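Putative heme binding protein (Tannerella forsythia, PDB 6EU8) probably binds heme, as a member of the HmuY-like family of bacterial heme-binding proteins that differs from its Porphyromonas gingivalis relative in heme-binding properties. Local coordinates at residues I86-T91 against K157-V162; Y169-F174 against N190-P195. All blocks are in the same frame, centred on the assembly; numbering follows the deposited sequence. Where two conformers were deposited one is given.

Interaction 1 (I86-T91 against K157-V162); sequences IATKET and KSVFVV
Thr-88 and Val-159 meet at the closest point of this contact. Val-159 O accepts two bonds from Thr-88. The backbone N approaches nearly in line with the carbonyl, and Thr-88 OG1 lies 2.7 Å from Val-159 O, tilted 20° from the carbonyl plane. OG1 sits between the backbone N and the carbonyl carbon of its own residue (chi1 78°). There it also accepts from Glu-90 N, which makes an ST turn. Thr-88 CG2, beside the backbone N, packs on Val-161 CG2 at 3.8 Å. Next to this, Ile-86 CG1 lies alongside Val-161 CB. Val-159 is buried; Val-159 CG2 rests 3.7 Å from Thr-91 C, and its side chain also touches Lys-171.

The two segments run antiparallel where they are strands. Ile-86 and Val-161 form a hydrogen-bonded pair with both backbone bonds made. Ala-87 and Phe-160 follow as a non-hydrogen-bonded pair. On their face of the sheet, exposed Ala-87 CB touches CE2 of the buried Phe-160 ring at 3.7 Å, obliquely. Strands 84-87 and 160-163 are neighbours in the large antiparallel sheet. After Ala-87 the segment 86-91 leaves the strand and turns, and Glu-90 O accepts from Val-159 N at 2.8 Å.

The loop end is looser and more polar, and there Thr-91 and Lys-157 are exposed. In one of two modelled conformers Thr-91 OG1 donates to Lys-157 O, 2.9 Å away; this bond may not be constant. Lys-157 CB lies beside the same hydroxyl. Lys-173 NZ binds Lys-157 O and Thr-91 O.

Interaction 2 (Y169-F174 against N190-P195); sequences YAKIKF and NYEFQP
Tyr-169 and Gln-194 meet side by side, pointing the same way. Their contact is a CH-pi interaction. Gln-194 CB lies over one face of the tyrosine ring, 3.8 Å from its centroid and 17° off the normal. Gln-194 CG is anti to the backbone N (chi1 180°) and reaches the rim of that ring at Tyr-169 CE1, 3.8 Å away. Beyond CG the chain bends, and Gln-194 NE2 donates to Pro-195 O at 2.9 Å, with that oxygen near the plane of the amide.

Charged groups meet next to this pair. Lys-171 NZ and Glu-192 OE1 form a long salt bridge of 3.8 Å. A water spans it, accepting from Lys-171 NZ at 2.8 Å and donating to Glu-192 OE1. Lys-171 NZ also bonds Val-96 O, so the ammonium is shared with a loop.

Apolar contacts lie on the opposite face. Ala-170 CB stands at the edge of the Phe-193 ring, 4.2 Å from Phe-193 CD1. Ile-172 CG1 meets Tyr-191 CB at the same distance, and the two side chains cross obliquely. Phe-193 also meets His-70, while Tyr-191 OH bonds Leu-30 O.

Backbone bonds join Tyr-169 to Gln-194, Lys-171 to Glu-192 and Lys-173 to Asn-190. Each pair makes both bonds, but Tyr-169 N to Gln-194 O is weak at 3.4 Å. Ala-170 with Phe-193 and Ile-172 with Tyr-191 are the non-hydrogen-bonded pairs between them. The strand directions are 171° apart. This is the regular pairing of an antiparallel beta hairpin, built here from strands 169-178 and 184-194 within the large sheet.

Interactions 1 and 2 lie in the same antiparallel sheet, with centres about 10 Å apart. Both segments of interaction 1 precede those of interaction 2 in the chain. The strand order here is 84-87, 160-163, 169-178, 184-194, and strand 11-18 pairs next with 184-194. Strands 160-163 and 169-178 are adjacent in both sequence and sheet, and they join the two contacts directly. Phe-160 O and Ile-172 N are 2.8 Å apart, a probable hydrogen bond. Val-161 CG1 also packs on Ala-170 O. A long-range pairing and a local hairpin thus form one continuous part of the sheet of this HmuY-like protein.

Interaction 1 (I86-T91 against K157-V162)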
# COMPACT_ATOMS: atom_id res chain seq x y z
N ILE A 86 -5.41 -11.84 3.68
CA ILE A 86 -5.71 -12.89 2.68
C ILE A 86 -6.43 -12.33 1.48
O ILE A 86 -7.09 -11.30 1.56
CB ILE A 86 -6.61 -14.06 3.22
CG1 ILE A 86 -7.99 -13.55 3.67
CG2 ILE A 86 -5.92 -14.79 4.32
CD1 ILE A 86 -8.96 -14.66 4.06
N ALA A 87 -6.26 -13.02 0.34
CA ALA A 87 -7.09 -12.82 -0.83
C ALA A 87 -8.14 -13.93 -0.85
O ALA A 87 -7.79 -15.10 -1.00
CB ALA A 87 -6.28 -12.85 -2.12
N THR A 88 -9.39 -13.52 -0.73
CA THR A 88 -10.51 -14.46 -0.86
C THR A 88 -10.76 -14.78 -2.32
O THR A 88 -10.29 -14.07 -3.22
CB THR A 88 -11.82 -13.94 -0.24
OG1 THR A 88 -12.48 -12.99 -1.09
CG2 THR A 88 -11.64 -13.35 1.17
N LYS A 89 -11.54 -15.83 -2.55
CA LYS A 89 -12.05 -16.17 -3.88
C LYS A 89 -13.27 -15.38 -4.30
O LYS A 89 -13.74 -15.54 -5.43
CB LYS A 89 -12.36 -17.67 -3.95
CG LYS A 89 -13.64 -18.11 -3.22
CD LYS A 89 -13.90 -19.60 -3.43
CE LYS A 89 -14.98 -20.14 -2.49
NZ LYS A 89 -16.36 -19.62 -2.73
N GLU A 90 -13.82 -14.56 -3.41
CA GLU A 90 -15.06 -13.84 -3.67
C GLU A 90 -14.82 -12.53 -4.41
O GLU A 90 -13.73 -11.93 -4.30
CB GLU A 90 -15.83 -13.57 -2.36
CG GLU A 90 -16.07 -14.79 -1.47
CD GLU A 90 -16.86 -15.93 -2.13
OE1 GLU A 90 -17.64 -15.67 -3.07
OE2 GLU A 90 -16.67 -17.10 -1.71
N THR A 91 -15.84 -12.13 -5.17
CA THR A 91 -15.84 -10.86 -5.90
C THR A 91 -16.82 -9.84 -5.32
O THR A 91 -16.82 -8.69 -5.72
CB THR A 91 -16.10 -11.09 -7.42
OG1 THR A 91 -15.43 -10.09 -8.19
CG2 THR A 91 -17.60 -11.07 -7.77
N LYS A 157 -9.83 -8.98 -9.42
CA LYS A 157 -11.25 -8.81 -9.03
C LYS A 157 -11.55 -9.39 -7.64
O LYS A 157 -12.73 -9.40 -7.24
CB LYS A 157 -12.13 -9.50 -10.08
CG LYS A 157 -12.00 -8.94 -11.48
CD LYS A 157 -12.56 -7.54 -11.52
CE LYS A 157 -13.25 -7.17 -12.83
NZ LYS A 157 -12.30 -6.64 -13.84
N SER A 158 -10.52 -9.86 -6.91
CA SER A 158 -10.71 -10.47 -5.58
C SER A 158 -11.04 -9.45 -4.48
O SER A 158 -10.53 -8.33 -4.47
CB SER A 158 -9.48 -11.27 -5.17
OG SER A 158 -9.14 -12.27 -6.13
N VAL A 159 -11.91 -9.87 -3.56
CA VAL A 159 -12.07 -9.19 -2.26
C VAL A 159 -10.95 -9.67 -1.33
O VAL A 159 -10.78 -10.87 -1.10
CB VAL A 159 -13.45 -9.49 -1.61
CG1 VAL A 159 -13.59 -8.87 -0.22
CG2 VAL A 159 -14.57 -8.93 -2.47
N PHE A 160 -10.17 -8.71 -0.80
CA PHE A 160 -9.18 -8.95 0.24
C PHE A 160 -9.78 -8.75 1.64
O PHE A 160 -10.69 -7.94 1.81
CB PHE A 160 -7.91 -8.03 0.07
CG PHE A 160 -7.17 -8.27 -1.22
CD1 PHE A 160 -7.56 -7.63 -2.38
CD2 PHE A 160 -6.08 -9.10 -1.25
CE1 PHE A 160 -6.89 -7.86 -3.61
CE2 PHE A 160 -5.39 -9.32 -2.45
CZ PHE A 160 -5.79 -8.70 -3.63
N VAL A 161 -9.27 -9.51 2.60
CA VAL A 161 -9.60 -9.26 4.00
C VAL A 161 -8.30 -9.00 4.77
O VAL A 161 -7.35 -9.77 4.68
CB VAL A 161 -10.41 -10.41 4.64
CG1 VAL A 161 -10.73 -10.03 6.10
CG2 VAL A 161 -11.71 -10.67 3.85
N VAL A 162 -8.30 -7.91 5.52
CA VAL A 162 -7.15 -7.50 6.33
C VAL A 162 -7.57 -7.40 7.80
O VAL A 162 -8.55 -6.71 8.10
CB VAL A 162 -6.60 -6.13 5.88
CG1 VAL A 162 -5.24 -5.87 6.50
CG2 VAL A 162 -6.46 -6.06 4.34

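Interaction 2 (Y169-F174 against N190-P195)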
# COMPACT_ATOMS: atom_id res chain seq x y z
N TYR A 169 -11.12 -5.35 11.47
CA TYR A 169 -10.82 -5.93 10.15
C TYR A 169 -11.61 -5.23 9.05
O TYR A 169 -12.61 -4.58 9.31
CB TYR A 169 -11.06 -7.44 10.13
CG TYR A 169 -12.49 -7.85 10.40
CD1 TYR A 169 -12.94 -8.09 11.71
CD2 TYR A 169 -13.39 -8.08 9.34
CE1 TYR A 169 -14.25 -8.51 11.95
CE2 TYR A 169 -14.70 -8.47 9.59
CZ TYR A 169 -15.12 -8.69 10.88
OH TYR A 169 -16.42 -9.09 11.13
N ALA A 170 -11.09 -5.31 7.82
CA ALA A 170 -11.80 -4.78 6.65
C ALA A 170 -11.80 -5.76 5.49
O ALA A 170 -10.85 -6.54 5.30
CB ALA A 170 -11.18 -3.48 6.20
N LYS A 171 -12.91 -5.70 4.75
CA LYS A 171 -13.01 -6.23 3.39
C LYS A 171 -12.69 -5.10 2.44
O LYS A 171 -13.27 -4.01 2.54
CB LYS A 171 -14.44 -6.72 3.12
CG LYS A 171 -14.97 -7.74 4.12
CD LYS A 171 -16.44 -8.01 3.83
CE LYS A 171 -17.22 -8.43 5.06
NZ LYS A 171 -18.66 -8.56 4.66
N ILE A 172 -11.78 -5.35 1.49
CA ILE A 172 -11.32 -4.32 0.55
C ILE A 172 -11.38 -4.83 -0.90
O ILE A 172 -10.92 -5.93 -1.17
CB ILE A 172 -9.86 -3.88 0.88
CG1 ILE A 172 -9.71 -3.40 2.35
CG2 ILE A 172 -9.41 -2.81 -0.10
CD1 ILE A 172 -8.29 -3.04 2.78
N LYS A 173 -12.00 -4.04 -1.78
CA LYS A 173 -11.99 -4.31 -3.23
C LYS A 173 -11.42 -3.09 -3.93
O LYS A 173 -11.99 -2.00 -3.89
CB LYS A 173 -13.41 -4.61 -3.74
CG LYS A 173 -13.43 -5.00 -5.22
CD LYS A 173 -14.43 -6.11 -5.53
CE LYS A 173 -14.70 -6.21 -7.04
NZ LYS A 173 -14.87 -7.62 -7.50
N PHE A 174 -10.28 -3.27 -4.61
CA PHE A 174 -9.65 -2.19 -5.37
C PHE A 174 -10.38 -2.02 -6.68
O PHE A 174 -10.79 -3.01 -7.28
CB PHE A 174 -8.15 -2.44 -5.61
CG PHE A 174 -7.32 -2.42 -4.34
CD1 PHE A 174 -7.17 -3.58 -3.59
CD2 PHE A 174 -6.72 -1.25 -3.89
CE1 PHE A 174 -6.44 -3.58 -2.40
CE2 PHE A 174 -5.99 -1.25 -2.71
CZ PHE A 174 -5.84 -2.42 -1.98
N ASN A 190 -13.06 0.41 -2.65
CA ASN A 190 -14.23 0.37 -1.77
C ASN A 190 -13.88 -0.52 -0.59
O ASN A 190 -13.10 -1.46 -0.73
CB ASN A 190 -15.43 -0.22 -2.54
CG ASN A 190 -15.83 0.63 -3.74
OD1 ASN A 190 -15.57 1.83 -3.80
ND2 ASN A 190 -16.50 -0.01 -4.71
N TYR A 191 -14.41 -0.23 0.60
CA TYR A 191 -14.19 -1.11 1.74
C TYR A 191 -15.38 -1.20 2.73
O TYR A 191 -16.22 -0.31 2.74
CB TYR A 191 -12.90 -0.73 2.51
CG TYR A 191 -12.92 0.60 3.18
CD1 TYR A 191 -12.56 1.76 2.51
CD2 TYR A 191 -13.31 0.71 4.52
CE1 TYR A 191 -12.55 3.00 3.16
CE2 TYR A 191 -13.33 1.92 5.15
CZ TYR A 191 -12.94 3.05 4.49
OH TYR A 191 -12.95 4.26 5.14
N GLU A 192 -15.38 -2.25 3.52
CA GLU A 192 -16.31 -2.42 4.66
C GLU A 192 -15.46 -2.76 5.90
O GLU A 192 -14.90 -3.85 5.99
CB GLU A 192 -17.38 -3.50 4.35
CG GLU A 192 -18.19 -3.19 3.10
CD GLU A 192 -19.44 -4.05 2.92
OE1 GLU A 192 -19.59 -5.07 3.60
OE2 GLU A 192 -20.28 -3.68 2.05
N PHE A 193 -15.36 -1.82 6.84
CA PHE A 193 -14.50 -1.92 8.04
C PHE A 193 -15.36 -2.22 9.27
O PHE A 193 -16.32 -1.50 9.49
CB PHE A 193 -13.77 -0.58 8.26
CG PHE A 193 -12.91 -0.52 9.49
CD1 PHE A 193 -11.59 -0.93 9.48
CD2 PHE A 193 -13.43 0.00 10.67
CE1 PHE A 193 -10.79 -0.86 10.61
CE2 PHE A 193 -12.64 0.09 11.80
CZ PHE A 193 -11.32 -0.35 11.79
N GLN A 194 -14.99 -3.26 10.02
CA GLN A 194 -15.65 -3.61 11.31
C GLN A 194 -14.82 -3.09 12.51
O GLN A 194 -13.82 -3.73 12.84
CB GLN A 194 -15.83 -5.12 11.39
CG GLN A 194 -16.50 -5.60 12.70
CD GLN A 194 -17.84 -4.93 12.95
OE1 GLN A 194 -18.80 -5.16 12.23
NE2 GLN A 194 -17.89 -4.05 13.96
N PRO A 195 -15.25 -1.97 13.18
CA PRO A 195 -14.53 -1.50 14.37
C PRO A 195 -14.70 -2.42 15.59
O PRO A 195 -15.67 -3.17 15.68
CB PRO A 195 -15.14 -0.12 14.66
CG PRO A 195 -16.04 0.20 13.52
CD PRO A 195 -16.41 -1.09 12.88
O HOH W 1 -19.34 -6.17 5.88